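SIRV1 hypothetical protein ORF119 (Sulfolobus islandicus rudivirus 1 variant xx, PDB 2X3G) has no established function but probably initiates replication of the viral genome, having the fold and histidine motif of rolling-circle Rep proteins. Local coordinates at residues N8-Y13 with S100-V105; T16-I21 with K107-T112; G28-I33 with L63-L68; R38-N43 with Y77-K82. One frame throughout, in Å; residues are numbered along the deposited sequence.

Contact 1 (N8-Y13 with S100-V105)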
loop_
_atom_site.group_PDB
_atom_site.type_symbol
_atom_site.label_atom_id
_atom_site.label_comp_id
_atom_site.label_asym_id
_atom_site.label_seq_id
_atom_site.Cartn_x
_atom_site.Cartn_y
_atom_site.Cartn_z
ATOM N N ASN A 8 -0.435 -13.701 16.976
ATOM C CA ASN A 8 0.299 -14.812 17.563
ATOM C C ASN A 8 1.592 -14.385 18.257
ATOM O O ASN A 8 1.843 -14.763 19.407
ATOM C CB ASN A 8 0.557 -15.911 16.525
ATOM C CG ASN A 8 -0.584 -16.903 16.439
ATOM O OD1 ASN A 8 -1.249 -17.175 17.438
ATOM N ND2 ASN A 8 -0.816 -17.461 15.244
ATOM N N PHE A 9 2.399 -13.579 17.578
ATOM C CA PHE A 9 3.646 -13.105 18.160
ATOM C C PHE A 9 3.356 -12.140 19.302
ATOM O O PHE A 9 3.981 -12.199 20.347
ATOM C CB PHE A 9 4.534 -12.421 17.116
ATOM C CG PHE A 9 4.965 -13.304 15.978
ATOM C CD1 PHE A 9 5.018 -14.683 16.093
ATOM C CD2 PHE A 9 5.370 -12.733 14.788
ATOM C CE1 PHE A 9 5.433 -15.460 15.034
ATOM C CE2 PHE A 9 5.795 -13.508 13.740
ATOM C CZ PHE A 9 5.816 -14.864 13.851
ATOM N N HIS A 10 2.378 -11.259 19.135
ATOM C CA HIS A 10 2.087 -10.287 20.186
ATOM C C HIS A 10 1.842 -10.980 21.529
ATOM O O HIS A 10 2.279 -10.507 22.577
ATOM C CB HIS A 10 0.847 -9.485 19.828
ATOM C CG HIS A 10 0.576 -8.350 20.758
ATOM N ND1 HIS A 10 1.555 -7.494 21.202
ATOM C CD2 HIS A 10 -0.580 -7.926 21.323
ATOM C CE1 HIS A 10 1.016 -6.584 21.996
ATOM N NE2 HIS A 10 -0.281 -6.811 22.066
ATOM N N PHE A 11 1.152 -12.107 21.479
ATOM C CA PHE A 11 0.719 -12.778 22.694
ATOM C C PHE A 11 1.578 -13.981 23.052
ATOM O O PHE A 11 1.182 -14.783 23.906
ATOM C CB PHE A 11 -0.760 -13.150 22.570
ATOM C CG PHE A 11 -1.691 -11.986 22.651
ATOM C CD1 PHE A 11 -1.814 -11.282 23.834
ATOM C CD2 PHE A 11 -2.476 -11.603 21.558
ATOM C CE1 PHE A 11 -2.696 -10.216 23.934
ATOM C CE2 PHE A 11 -3.363 -10.553 21.656
ATOM C CZ PHE A 11 -3.469 -9.853 22.834
ATOM N N SER A 12 2.751 -14.112 22.417
ATOM C CA SER A 12 3.738 -15.133 22.785
ATOM C C SER A 12 5.117 -14.566 23.104
ATOM O O SER A 12 5.977 -15.284 23.602
ATOM C CB SER A 12 3.855 -16.199 21.681
ATOM O OG SER A 12 4.004 -15.619 20.392
ATOM N N TYR A 13 5.334 -13.284 22.808
ATOM C CA TYR A 13 6.573 -12.592 23.147
ATOM C C TYR A 13 6.338 -11.581 24.247
ATOM O O TYR A 13 5.311 -10.927 24.273
ATOM C CB TYR A 13 7.166 -11.907 21.893
ATOM C CG TYR A 13 7.783 -12.915 20.969
ATOM C CD1 TYR A 13 9.154 -13.167 20.993
ATOM C CD2 TYR A 13 7.012 -13.686 20.124
ATOM C CE1 TYR A 13 9.704 -14.100 20.175
ATOM C CE2 TYR A 13 7.560 -14.620 19.299
ATOM C CZ TYR A 13 8.917 -14.844 19.336
ATOM O OH TYR A 13 9.491 -15.808 18.538
ATOM N N SER A 100 -7.360 -5.307 21.108
ATOM C CA SER A 100 -7.737 -4.016 20.544
ATOM C C SER A 100 -6.530 -3.158 20.221
ATOM O O SER A 100 -6.486 -2.539 19.167
ATOM C CB SER A 100 -8.659 -3.257 21.494
ATOM O OG SER A 100 -8.874 -1.949 20.997
ATOM N N ASP A 101 -5.540 -3.141 21.113
ATOM C CA ASP A 101 -4.381 -2.292 20.920
ATOM C C ASP A 101 -3.529 -2.765 19.763
ATOM O O ASP A 101 -3.136 -1.951 18.940
ATOM C CB ASP A 101 -3.529 -2.206 22.176
ATOM C CG ASP A 101 -4.136 -1.318 23.230
ATOM O OD1 ASP A 101 -5.032 -0.498 22.920
ATOM O OD2 ASP A 101 -3.733 -1.466 24.385
ATOM N N ILE A 102 -3.238 -4.060 19.692
ATOM C CA ILE A 102 -2.378 -4.569 18.612
ATOM C C ILE A 102 -3.083 -4.458 17.256
ATOM O O ILE A 102 -2.453 -4.071 16.273
ATOM C CB ILE A 102 -1.801 -6.011 18.891
ATOM C CG1 ILE A 102 -0.668 -6.325 17.898
ATOM C CG2 ILE A 102 -2.872 -7.089 18.882
ATOM C CD1 ILE A 102 0.532 -5.387 18.055
ATOM N N LYS A 103 -4.384 -4.740 17.216
ATOM C CA LYS A 103 -5.149 -4.571 15.992
ATOM C C LYS A 103 -5.211 -3.133 15.530
ATOM O O LYS A 103 -5.159 -2.874 14.346
ATOM C CB LYS A 103 -6.548 -5.132 16.149
ATOM C CG LYS A 103 -6.570 -6.635 16.207
ATOM C CD LYS A 103 -7.991 -7.143 16.180
ATOM C CE LYS A 103 -8.011 -8.652 16.034
ATOM N NZ LYS A 103 -9.381 -9.165 16.007
ATOM N N ASN A 104 -5.341 -2.188 16.454
ATOM C CA ASN A 104 -5.346 -0.768 16.064
ATOM C C ASN A 104 -3.974 -0.333 15.521
ATOM O O ASN A 104 -3.878 0.487 14.587
ATOM C CB ASN A 104 -5.782 0.116 17.238
ATOM C CG ASN A 104 -7.283 0.111 17.456
ATOM O OD1 ASN A 104 -8.076 -0.024 16.513
ATOM N ND2 ASN A 104 -7.689 0.301 18.706
ATOM N N VAL A 105 -2.920 -0.890 16.098
ATOM C CA VAL A 105 -1.560 -0.620 15.624
ATOM C C VAL A 105 -1.382 -1.208 14.221
ATOM O O VAL A 105 -0.953 -0.521 13.314
ATOM C CB VAL A 105 -0.462 -1.150 16.590
ATOM C CG1 VAL A 105 0.872 -1.190 15.921
ATOM C CG2 VAL A 105 -0.374 -0.304 17.861
#
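Ile-102 of helix 99-109 sets its CB over one face of the His-10 ring. This is a CH-pi contact. CB lies 3.7 Å from the centroid of the His-10 ring, 29° off the ring normal. The closest approach is Ile-102 CB to His-10 CD2, at 3.3 Å. The isoleucine spreads across the face: its CG2 branch sits near CD2, and its CD1 reaches ND1 of His-10 at 3.9 Å. The histidine reaches toward it because its CG is anti to the backbone N (chi1 -172°).

Helix 2-10 ends at this place. It packs with helix 99-109 on one side of the antiparallel sheet, and Ile-102 also touches Val-6, Leu-7 and Leu-68.

The remaining apolar contact is looser. Phe-11, the first residue past the helix, brings CE2 to 4.5 Å from Ile-102 CG2. His-10 CD2 lies 3.7 Å above the plane of the Phe-11 ring, offset toward its rim.

Polar bonds fix the imidazole. ND1 bonds to Thr-16 OG1, and NE2 to the backbone O of Pro-96, so both nitrogens of this buried ring have partners.

Contact 2 (T16-I21 with K107-T112)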
loop_
_atom_site.group_PDB
_atom_site.type_symbol
_atom_site.label_atom_id
_atom_site.label_comp_id
_atom_site.label_asym_id
_atom_site.label_seq_id
_atom_site.Cartn_x
_atom_site.Cartn_y
_atom_site.Cartn_z
ATOM N N THR A 16 6.437 -6.288 22.702
ATOM C CA THR A 16 6.054 -5.882 21.351
ATOM C C THR A 16 6.303 -4.379 21.261
ATOM O O THR A 16 5.595 -3.591 21.895
ATOM C CB THR A 16 4.565 -6.098 21.064
ATOM O OG1 THR A 16 4.212 -7.489 21.191
ATOM C CG2 THR A 16 4.263 -5.629 19.649
ATOM N N TYR A 17 7.318 -4.004 20.495
ATOM C CA TYR A 17 7.679 -2.598 20.322
ATOM C C TYR A 17 7.157 -2.116 18.982
ATOM O O TYR A 17 7.404 -2.757 17.958
ATOM C CB TYR A 17 9.184 -2.438 20.341
ATOM C CG TYR A 17 9.840 -2.745 21.655
ATOM C CD1 TYR A 17 9.823 -1.822 22.682
ATOM C CD2 TYR A 17 10.466 -3.978 21.871
ATOM C CE1 TYR A 17 10.438 -2.083 23.889
ATOM C CE2 TYR A 17 11.095 -4.250 23.096
ATOM C CZ TYR A 17 11.060 -3.282 24.097
ATOM O OH TYR A 17 11.653 -3.500 25.303
ATOM N N PHE A 18 6.438 -0.995 19.008
ATOM C CA PHE A 18 5.934 -0.312 17.826
ATOM C C PHE A 18 6.793 0.925 17.642
ATOM O O PHE A 18 6.738 1.842 18.452
ATOM C CB PHE A 18 4.436 0.026 17.994
ATOM C CG PHE A 18 3.871 0.882 16.905
ATOM C CD1 PHE A 18 4.156 0.614 15.579
ATOM C CD2 PHE A 18 3.042 1.945 17.207
ATOM C CE1 PHE A 18 3.663 1.421 14.574
ATOM C CE2 PHE A 18 2.523 2.742 16.214
ATOM C CZ PHE A 18 2.833 2.481 14.888
ATOM N N ILE A 19 7.619 0.897 16.593
ATOM C CA ILE A 19 8.548 1.953 16.276
ATOM C C ILE A 19 8.134 2.667 14.988
ATOM O O ILE A 19 7.907 2.038 13.959
ATOM C CB ILE A 19 9.947 1.354 16.070
ATOM C CG1 ILE A 19 10.290 0.360 17.192
ATOM C CG2 ILE A 19 10.997 2.479 15.878
ATOM C CD1 ILE A 19 11.586 -0.418 16.932
ATOM N N THR A 20 8.021 3.991 15.060
ATOM C CA THR A 20 7.759 4.794 13.907
ATOM C C THR A 20 8.971 5.673 13.648
ATOM O O THR A 20 9.468 6.341 14.552
ATOM C CB THR A 20 6.519 5.650 14.107
ATOM O OG1 THR A 20 5.453 4.801 14.499
ATOM C CG2 THR A 20 6.136 6.353 12.808
ATOM N N ILE A 21 9.425 5.677 12.401
ATOM C CA ILE A 21 10.617 6.428 12.006
ATOM C C ILE A 21 10.224 7.320 10.841
ATOM O O ILE A 21 9.617 6.846 9.880
ATOM C CB ILE A 21 11.775 5.466 11.602
ATOM C CG1 ILE A 21 12.019 4.437 12.705
ATOM C CG2 ILE A 21 13.070 6.243 11.245
ATOM C CD1 ILE A 21 11.365 3.103 12.430
ATOM N N LYS A 107 -3.671 -1.922 12.004
ATOM C CA LYS A 107 -4.524 -1.166 11.100
ATOM C C LYS A 107 -3.837 0.139 10.706
ATOM O O LYS A 107 -3.839 0.533 9.534
ATOM C CB LYS A 107 -5.884 -0.919 11.770
ATOM C CG LYS A 107 -6.877 -0.112 10.980
ATOM C CD LYS A 107 -8.358 -0.474 11.335
ATOM C CE LYS A 107 -9.252 0.753 11.427
ATOM N NZ LYS A 107 -10.747 0.427 11.584
ATOM N N TYR A 108 -3.201 0.785 11.674
ATOM C CA TYR A 108 -2.516 2.042 11.426
ATOM C C TYR A 108 -1.318 1.857 10.501
ATOM O O TYR A 108 -1.073 2.668 9.614
ATOM C CB TYR A 108 -2.037 2.635 12.745
ATOM C CG TYR A 108 -1.421 4.000 12.606
ATOM C CD1 TYR A 108 -2.218 5.100 12.349
ATOM C CD2 TYR A 108 -0.045 4.195 12.743
ATOM C CE1 TYR A 108 -1.685 6.354 12.223
ATOM C CE2 TYR A 108 0.503 5.465 12.615
ATOM C CZ TYR A 108 -0.330 6.535 12.362
ATOM O OH TYR A 108 0.151 7.812 12.234
HETATM N N MSE A 109 -0.574 0.780 10.728
HETATM C CA MSE A 109 0.575 0.446 9.900
HETATM C C MSE A 109 0.212 0.122 8.468
HETATM O O MSE A 109 0.984 0.447 7.575
HETATM C CB MSE A 109 1.347 -0.732 10.488
HETATM C CG MSE A 109 2.033 -0.369 11.751
HETATM SE SE MSE A 109 2.846 -1.909 12.592
HETATM C CE MSE A 109 4.260 -2.388 11.294
ATOM N N LEU A 110 -0.953 -0.485 8.242
ATOM C CA LEU A 110 -1.349 -0.883 6.883
ATOM C C LEU A 110 -2.268 0.117 6.178
ATOM O O LEU A 110 -2.767 -0.162 5.084
ATOM C CB LEU A 110 -2.018 -2.257 6.899
ATOM C CG LEU A 110 -1.043 -3.434 6.798
ATOM C CD1 LEU A 110 -1.790 -4.682 7.058
ATOM C CD2 LEU A 110 -0.396 -3.516 5.433
ATOM N N LYS A 111 -2.466 1.294 6.768
ATOM C CA LYS A 111 -3.482 2.215 6.256
ATOM C C LYS A 111 -3.189 2.714 4.833
ATOM O O LYS A 111 -4.116 3.013 4.084
ATOM C CB LYS A 111 -3.688 3.394 7.222
ATOM C CG LYS A 111 -2.596 4.436 7.198
ATOM C CD LYS A 111 -2.675 5.341 8.440
ATOM C CE LYS A 111 -1.385 6.092 8.675
ATOM N NZ LYS A 111 -0.175 5.216 8.939
ATOM N N THR A 112 -1.916 2.819 4.455
ATOM C CA THR A 112 -1.577 3.276 3.099
ATOM C C THR A 112 -1.492 2.116 2.100
ATOM O O THR A 112 -1.229 2.343 0.920
ATOM C CB THR A 112 -0.233 4.053 3.046
ATOM O OG1 THR A 112 0.846 3.150 3.279
ATOM C CG2 THR A 112 -0.188 5.205 4.067
#
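Phe-18 carries CG anti to its backbone nitrogen (chi1 173°), and this sends the ring from strand 15-22 toward Tyr-108 and Met-109. Met-109, deposited as selenomethionine, has CG anti to the carbonyl carbon (chi1 -69°). This starts its chain past the phenylalanine in the opposite direction; the bend at chi3 turns only the terminal methyl. CG of Met-109 is 3.7 Å from Phe-18 CE1. The selenium is 4.0 Å from the same CE1 and 4.9 Å from the ring centroid. It approaches obliquely, as a Met-aromatic contact. Tyr-108 crosses Phe-18 at about a right angle, and its CD2 meets Phe-18 CZ at 4.0 Å.

Here the end of helix 99-109 lies against one face of a four-stranded antiparallel sheet. Met-109 also reaches Leu-68 on strand 64-71 and Phe-51 and Ile-53 on strand 49-55, so Phe-18 is one part of a wider apolar layer. The ring of Tyr-108 also meets that of His-66. The setting, with a tyrosine on a helix beside a His-Tyr-His strand, is consistent with the layout of HUH replication initiators.

Past the helix the Lys-111 side chain turns back over Tyr-108. Lys-111 NZ lies 3.6 Å above the centre of the Tyr-108 ring. It donates to Tyr-108 O at 2.8 Å and forms a salt bridge with Glu-55.

Contact 3 (G28-I33 with L63-L68)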
loop_
_atom_site.group_PDB
_atom_site.type_symbol
_atom_site.label_atom_id
_atom_site.label_comp_id
_atom_site.label_asym_id
_atom_site.label_seq_id
_atom_site.Cartn_x
_atom_site.Cartn_y
_atom_site.Cartn_z
ATOM N N GLY A 28 19.033 7.284 0.453
ATOM C CA GLY A 28 19.243 6.150 1.342
ATOM C C GLY A 28 18.580 4.887 0.832
ATOM O O GLY A 28 17.793 4.912 -0.122
ATOM N N ASP A 29 18.881 3.782 1.508
ATOM C CA ASP A 29 18.595 2.460 0.996
ATOM C C ASP A 29 17.738 1.715 2.008
ATOM O O ASP A 29 18.253 1.122 2.952
ATOM C CB ASP A 29 19.922 1.738 0.734
ATOM C CG ASP A 29 19.746 0.412 0.015
ATOM O OD1 ASP A 29 18.598 -0.091 -0.065
ATOM O OD2 ASP A 29 20.770 -0.124 -0.469
ATOM N N THR A 30 16.425 1.749 1.802
ATOM C CA THR A 30 15.492 1.167 2.762
ATOM C C THR A 30 15.674 -0.354 2.884
ATOM O O THR A 30 15.372 -0.931 3.936
ATOM C CB THR A 30 14.016 1.532 2.426
ATOM O OG1 THR A 30 13.848 2.957 2.483
ATOM C CG2 THR A 30 13.040 0.870 3.421
ATOM N N GLU A 31 16.172 -0.999 1.831
ATOM C CA GLU A 31 16.473 -2.422 1.906
ATOM C C GLU A 31 17.600 -2.664 2.900
ATOM O O GLU A 31 17.465 -3.475 3.813
ATOM C CB GLU A 31 16.875 -2.990 0.543
ATOM C CG GLU A 31 15.756 -3.052 -0.478
ATOM C CD GLU A 31 16.083 -3.969 -1.649
ATOM O OE1 GLU A 31 15.130 -4.467 -2.296
ATOM O OE2 GLU A 31 17.290 -4.199 -1.929
ATOM N N LYS A 32 18.705 -1.950 2.707
ATOM C CA LYS A 32 19.892 -2.099 3.550
ATOM C C LYS A 32 19.590 -1.729 4.999
ATOM O O LYS A 32 20.036 -2.412 5.925
ATOM C CB LYS A 32 21.028 -1.232 3.016
ATOM C CG LYS A 32 22.418 -1.652 3.487
ATOM C CD LYS A 32 23.507 -0.997 2.641
ATOM C CE LYS A 32 24.747 -1.884 2.520
ATOM N NZ LYS A 32 25.675 -1.418 1.449
ATOM N N ILE A 33 18.826 -0.649 5.179
ATOM C CA ILE A 33 18.410 -0.178 6.504
ATOM C C ILE A 33 17.626 -1.243 7.234
ATOM O O ILE A 33 17.973 -1.621 8.345
ATOM C CB ILE A 33 17.522 1.103 6.412
ATOM C CG1 ILE A 33 18.337 2.293 5.895
ATOM C CG2 ILE A 33 16.932 1.456 7.759
ATOM C CD1 ILE A 33 17.513 3.262 5.074
ATOM N N LEU A 63 11.081 9.821 4.327
ATOM C CA LEU A 63 10.737 8.417 4.550
ATOM C C LEU A 63 9.806 8.305 5.747
ATOM O O LEU A 63 9.849 9.126 6.673
ATOM C CB LEU A 63 11.994 7.583 4.824
ATOM C CG LEU A 63 13.116 7.654 3.788
ATOM C CD1 LEU A 63 14.470 7.247 4.403
ATOM C CD2 LEU A 63 12.761 6.806 2.583
ATOM N N HIS A 64 8.977 7.267 5.720
ATOM C CA HIS A 64 8.101 6.945 6.824
ATOM C C HIS A 64 8.093 5.425 6.969
ATOM O O HIS A 64 7.655 4.716 6.051
ATOM C CB HIS A 64 6.703 7.484 6.531
ATOM C CG HIS A 64 5.910 7.804 7.753
ATOM N ND1 HIS A 64 5.977 9.033 8.377
ATOM C CD2 HIS A 64 5.015 7.070 8.458
ATOM C CE1 HIS A 64 5.175 9.031 9.429
ATOM N NE2 HIS A 64 4.576 7.854 9.498
ATOM N N TYR A 65 8.629 4.935 8.088
ATOM C CA TYR A 65 8.687 3.500 8.377
ATOM C C TYR A 65 7.894 3.192 9.638
ATOM O O TYR A 65 7.919 3.961 10.581
ATOM C CB TYR A 65 10.120 3.026 8.649
ATOM C CG TYR A 65 11.198 3.360 7.636
ATOM C CD1 TYR A 65 12.504 3.597 8.066
ATOM C CD2 TYR A 65 10.940 3.404 6.273
ATOM C CE1 TYR A 65 13.520 3.879 7.181
ATOM C CE2 TYR A 65 11.943 3.679 5.374
ATOM C CZ TYR A 65 13.239 3.919 5.836
ATOM O OH TYR A 65 14.254 4.192 4.967
ATOM N N HIS A 66 7.216 2.058 9.660
ATOM C CA HIS A 66 6.612 1.537 10.890
ATOM C C HIS A 66 7.141 0.135 11.081
ATOM O O HIS A 66 7.207 -0.631 10.131
ATOM C CB HIS A 66 5.081 1.499 10.827
ATOM C CG HIS A 66 4.440 2.829 10.624
ATOM N ND1 HIS A 66 4.449 3.820 11.583
ATOM C CD2 HIS A 66 3.762 3.331 9.568
ATOM C CE1 HIS A 66 3.805 4.875 11.123
ATOM N NE2 HIS A 66 3.385 4.607 9.900
ATOM N N ILE A 67 7.509 -0.194 12.313
ATOM C CA ILE A 67 8.123 -1.459 12.612
ATOM C C ILE A 67 7.529 -2.027 13.892
ATOM O O ILE A 67 7.452 -1.321 14.888
ATOM C CB ILE A 67 9.649 -1.294 12.776
ATOM C CG1 ILE A 67 10.280 -0.697 11.516
ATOM C CG2 ILE A 67 10.325 -2.624 13.055
ATOM C CD1 ILE A 67 11.804 -0.677 11.569
ATOM N N LEU A 68 7.095 -3.291 13.852
ATOM C CA LEU A 68 6.842 -4.057 15.076
ATOM C C LEU A 68 7.974 -5.025 15.325
ATOM O O LEU A 68 8.378 -5.777 14.438
ATOM C CB LEU A 68 5.561 -4.871 14.997
ATOM C CG LEU A 68 4.262 -4.136 15.133
ATOM C CD1 LEU A 68 3.139 -5.159 14.932
ATOM C CD2 LEU A 68 4.156 -3.458 16.481
#
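The N-terminal end of helix 30-44 rests here on strand 64-71, with Thr-30 in the first turn meeting Tyr-65. With OG1 anti to the carbonyl carbon (chi1 -61°), Thr-30 offers its hydroxyl and its methyl CG2 to the same end of the tyrosine. Thr-30 OG1 and Tyr-65 OH share a hydrogen bond of 2.8 Å, and either could be the donor. OG1 comes in at the ring edge, near its plane. The methyl CG2 of Thr-30 packs on CE2 of Tyr-65 at 3.6 Å. Ile-33, one turn on, crosses the tyrosine at about a right angle and puts CD1 3.4 Å from Tyr-65 OH.

Asp-29, the N-cap, accepts weak bonds at OD1 from the backbone N of Glu-31 and Lys-32. Phe-34 meets the Tyr-65 ring edge-to-face.

His-64 and His-66 point to the other face; this His-Tyr-His sequence resembles the HUH motif. Helix 30-44 is the beta-alpha-beta crossover between strands 15-22 and 49-55, with strand 64-71 between them, as in ferredoxin-like folds.

Contact 4 (R38-N43 with Y77-K82)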
loop_
_atom_site.group_PDB
_atom_site.type_symbol
_atom_site.label_atom_id
_atom_site.label_comp_id
_atom_site.label_asym_id
_atom_site.label_seq_id
_atom_site.Cartn_x
_atom_site.Cartn_y
_atom_site.Cartn_z
ATOM N N ARG A 38 17.149 -5.585 10.987
ATOM C CA ARG A 38 16.661 -6.923 11.313
ATOM C C ARG A 38 17.775 -7.782 11.881
ATOM O O ARG A 38 17.541 -8.586 12.804
ATOM C CB ARG A 38 16.063 -7.614 10.082
ATOM C CG ARG A 38 14.580 -7.342 9.903
ATOM C CD ARG A 38 13.975 -8.216 8.797
ATOM N NE ARG A 38 12.509 -8.116 8.867
ATOM C CZ ARG A 38 11.796 -7.170 8.274
ATOM N NH1 ARG A 38 12.388 -6.230 7.542
ATOM N NH2 ARG A 38 10.478 -7.148 8.440
ATOM N N SER A 39 18.967 -7.610 11.321
ATOM C CA SER A 39 20.162 -8.346 11.758
ATOM C C SER A 39 20.597 -7.966 13.191
ATOM O O SER A 39 20.939 -8.830 13.992
ATOM C CB SER A 39 21.288 -8.155 10.760
ATOM O OG SER A 39 20.983 -8.792 9.511
ATOM N N TYR A 40 20.565 -6.678 13.495
ATOM C CA TYR A 40 20.733 -6.199 14.863
ATOM C C TYR A 40 19.710 -6.837 15.827
ATOM O O TYR A 40 20.065 -7.331 16.883
ATOM C CB TYR A 40 20.689 -4.660 14.886
ATOM C CG TYR A 40 20.089 -4.058 16.117
ATOM C CD1 TYR A 40 18.856 -3.410 16.055
ATOM C CD2 TYR A 40 20.737 -4.133 17.343
ATOM C CE1 TYR A 40 18.281 -2.852 17.179
ATOM C CE2 TYR A 40 20.151 -3.591 18.489
ATOM C CZ TYR A 40 18.911 -2.959 18.391
ATOM O OH TYR A 40 18.301 -2.387 19.495
ATOM N N ILE A 41 18.439 -6.842 15.464
ATOM C CA ILE A 41 17.410 -7.441 16.322
ATOM C C ILE A 41 17.601 -8.965 16.452
ATOM O O ILE A 41 17.472 -9.544 17.547
ATOM C CB ILE A 41 15.990 -7.111 15.797
ATOM C CG1 ILE A 41 15.712 -5.592 15.900
ATOM C CG2 ILE A 41 14.923 -7.929 16.533
ATOM C CD1 ILE A 41 15.602 -5.046 17.304
ATOM N N TYR A 42 17.939 -9.605 15.341
ATOM C CA TYR A 42 18.315 -11.022 15.371
ATOM C C TYR A 42 19.467 -11.323 16.331
ATOM O O TYR A 42 19.395 -12.288 17.082
ATOM C CB TYR A 42 18.681 -11.526 13.983
ATOM C CG TYR A 42 18.959 -13.002 13.980
ATOM C CD1 TYR A 42 17.928 -13.926 13.920
ATOM C CD2 TYR A 42 20.255 -13.472 14.047
ATOM C CE1 TYR A 42 18.197 -15.296 13.914
ATOM C CE2 TYR A 42 20.532 -14.821 14.049
ATOM C CZ TYR A 42 19.499 -15.725 13.992
ATOM O OH TYR A 42 19.803 -17.065 13.993
ATOM N N ASN A 43 20.511 -10.499 16.321
ATOM C CA ASN A 43 21.622 -10.668 17.255
ATOM C C ASN A 43 21.205 -10.372 18.710
ATOM O O ASN A 43 21.717 -10.987 19.642
ATOM C CB ASN A 43 22.835 -9.829 16.821
ATOM C CG ASN A 43 23.522 -10.390 15.577
ATOM O OD1 ASN A 43 23.236 -11.507 15.141
ATOM N ND2 ASN A 43 24.475 -9.632 15.026
ATOM N N TYR A 77 17.032 1.132 23.480
ATOM C CA TYR A 77 16.504 2.121 22.557
ATOM C C TYR A 77 17.568 2.942 21.806
ATOM O O TYR A 77 17.343 3.322 20.664
ATOM C CB TYR A 77 15.567 3.071 23.302
ATOM C CG TYR A 77 14.286 2.446 23.842
ATOM C CD1 TYR A 77 13.840 1.198 23.414
ATOM C CD2 TYR A 77 13.516 3.123 24.764
ATOM C CE1 TYR A 77 12.675 0.655 23.907
ATOM C CE2 TYR A 77 12.346 2.607 25.243
ATOM C CZ TYR A 77 11.931 1.367 24.835
ATOM O OH TYR A 77 10.737 0.873 25.325
ATOM N N SER A 78 18.707 3.213 22.431
ATOM C CA SER A 78 19.789 3.961 21.763
ATOM C C SER A 78 20.321 3.228 20.527
ATOM O O SER A 78 20.788 3.846 19.577
ATOM C CB SER A 78 20.936 4.260 22.731
ATOM O OG SER A 78 21.656 3.088 23.079
ATOM N N ARG A 79 20.263 1.903 20.549
ATOM C CA ARG A 79 20.698 1.097 19.400
ATOM C C ARG A 79 19.689 1.102 18.254
ATOM O O ARG A 79 20.075 0.966 17.088
ATOM C CB ARG A 79 21.008 -0.333 19.847
ATOM C CG ARG A 79 22.145 -0.421 20.865
ATOM C CD ARG A 79 23.459 0.141 20.330
ATOM N NE ARG A 79 24.452 0.265 21.402
ATOM C CZ ARG A 79 25.650 -0.332 21.450
ATOM N NH1 ARG A 79 26.089 -1.124 20.467
ATOM N NH2 ARG A 79 26.434 -0.117 22.501
ATOM N N VAL A 80 18.407 1.261 18.573
ATOM C CA VAL A 80 17.400 1.446 17.549
ATOM C C VAL A 80 17.785 2.659 16.707
ATOM O O VAL A 80 17.746 2.605 15.483
ATOM C CB VAL A 80 15.952 1.648 18.128
ATOM C CG1 VAL A 80 14.996 2.072 17.014
ATOM C CG2 VAL A 80 15.434 0.380 18.806
ATOM N N HIS A 81 18.171 3.753 17.366
ATOM C CA HIS A 81 18.572 4.961 16.659
ATOM C C HIS A 81 19.854 4.776 15.863
ATOM O O HIS A 81 19.982 5.315 14.768
ATOM C CB HIS A 81 18.746 6.139 17.622
ATOM C CG HIS A 81 17.460 6.661 18.174
ATOM N ND1 HIS A 81 17.046 7.962 17.989
ATOM C CD2 HIS A 81 16.511 6.064 18.928
ATOM C CE1 HIS A 81 15.886 8.138 18.598
ATOM N NE2 HIS A 81 15.537 6.996 19.169
ATOM N N LYS A 82 20.814 4.046 16.428
ATOM C CA LYS A 82 22.088 3.786 15.739
ATOM C C LYS A 82 21.872 2.984 14.446
ATOM O O LYS A 82 22.623 3.153 13.466
ATOM C CB LYS A 82 23.092 3.093 16.675
ATOM C CG LYS A 82 24.264 2.447 15.968
ATOM C CD LYS A 82 25.471 2.273 16.872
ATOM C CE LYS A 82 26.627 1.635 16.098
ATOM N NZ LYS A 82 27.907 1.742 16.836
#
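The Tyr-40 ring has the backbone O of Arg-79 over one face, 4.2 Å above the plane and offset toward the rim. The ring also stacks with His-83, and the same Arg-79 O bonds to His-83 ND1. The tyrosine and the carbonyl are thus tied to one histidine just past segment 77-82.

Closer contacts are made by the outer end of the ring. Arg-79 CB lies 3.4 Å from Tyr-40 OH and 3.6 Å from Tyr-40 CE2. The Tyr-40 oxygen also comes to 4.0 Å from Val-80 CG2. The backbone N of Val-80 is slightly nearer, 3.8 Å from Tyr-40 OH, and lies oblique to the ring; this is not a hydrogen bond.

The guanidinium plane of Arg-79 is only 17° from the ring plane, yet the two groups do not stack. The arginine chain bends at chi2 (-60°) and carries its end away. The side chains cross at about a right angle.

Tyr-40 stands on helix 30-44, and Arg-79 and Val-80 on helix 77-82. Both helices lie on the same side of the sheet, where Val-80 also touches Leu-75 and Ile-92.

The chemistry between these two segments is van der Waals packing: the tyrosine hydroxyl meets arginine and valine carbons, and the arginine's charge contributes no salt bridge across the contact.

Contacts 2 and 3 set helices on opposite faces of one antiparallel sheet; contacts 1 and 4 join helix to helix on each side. Contacts 1 and 2 share helix 99-109, their centres about 12 Å apart. They join where Val-105 CG1 packs on Phe-18 CD1 at 3.8 Å. Contacts 3 and 4 share helix 30-44 on the other face; their nearest atoms are about 5 Å apart. The sheet connects the two sides: Ile-21 O to Tyr-65 N, 2.8 Å, ties contact 2 to contact 3. Met-109 CE lies 3.6 Å from His-66 O. The histidines of strand 64-71 and Tyr-108 of contact 2 come together between contacts 2 and 3, consistent with an HUH-type site.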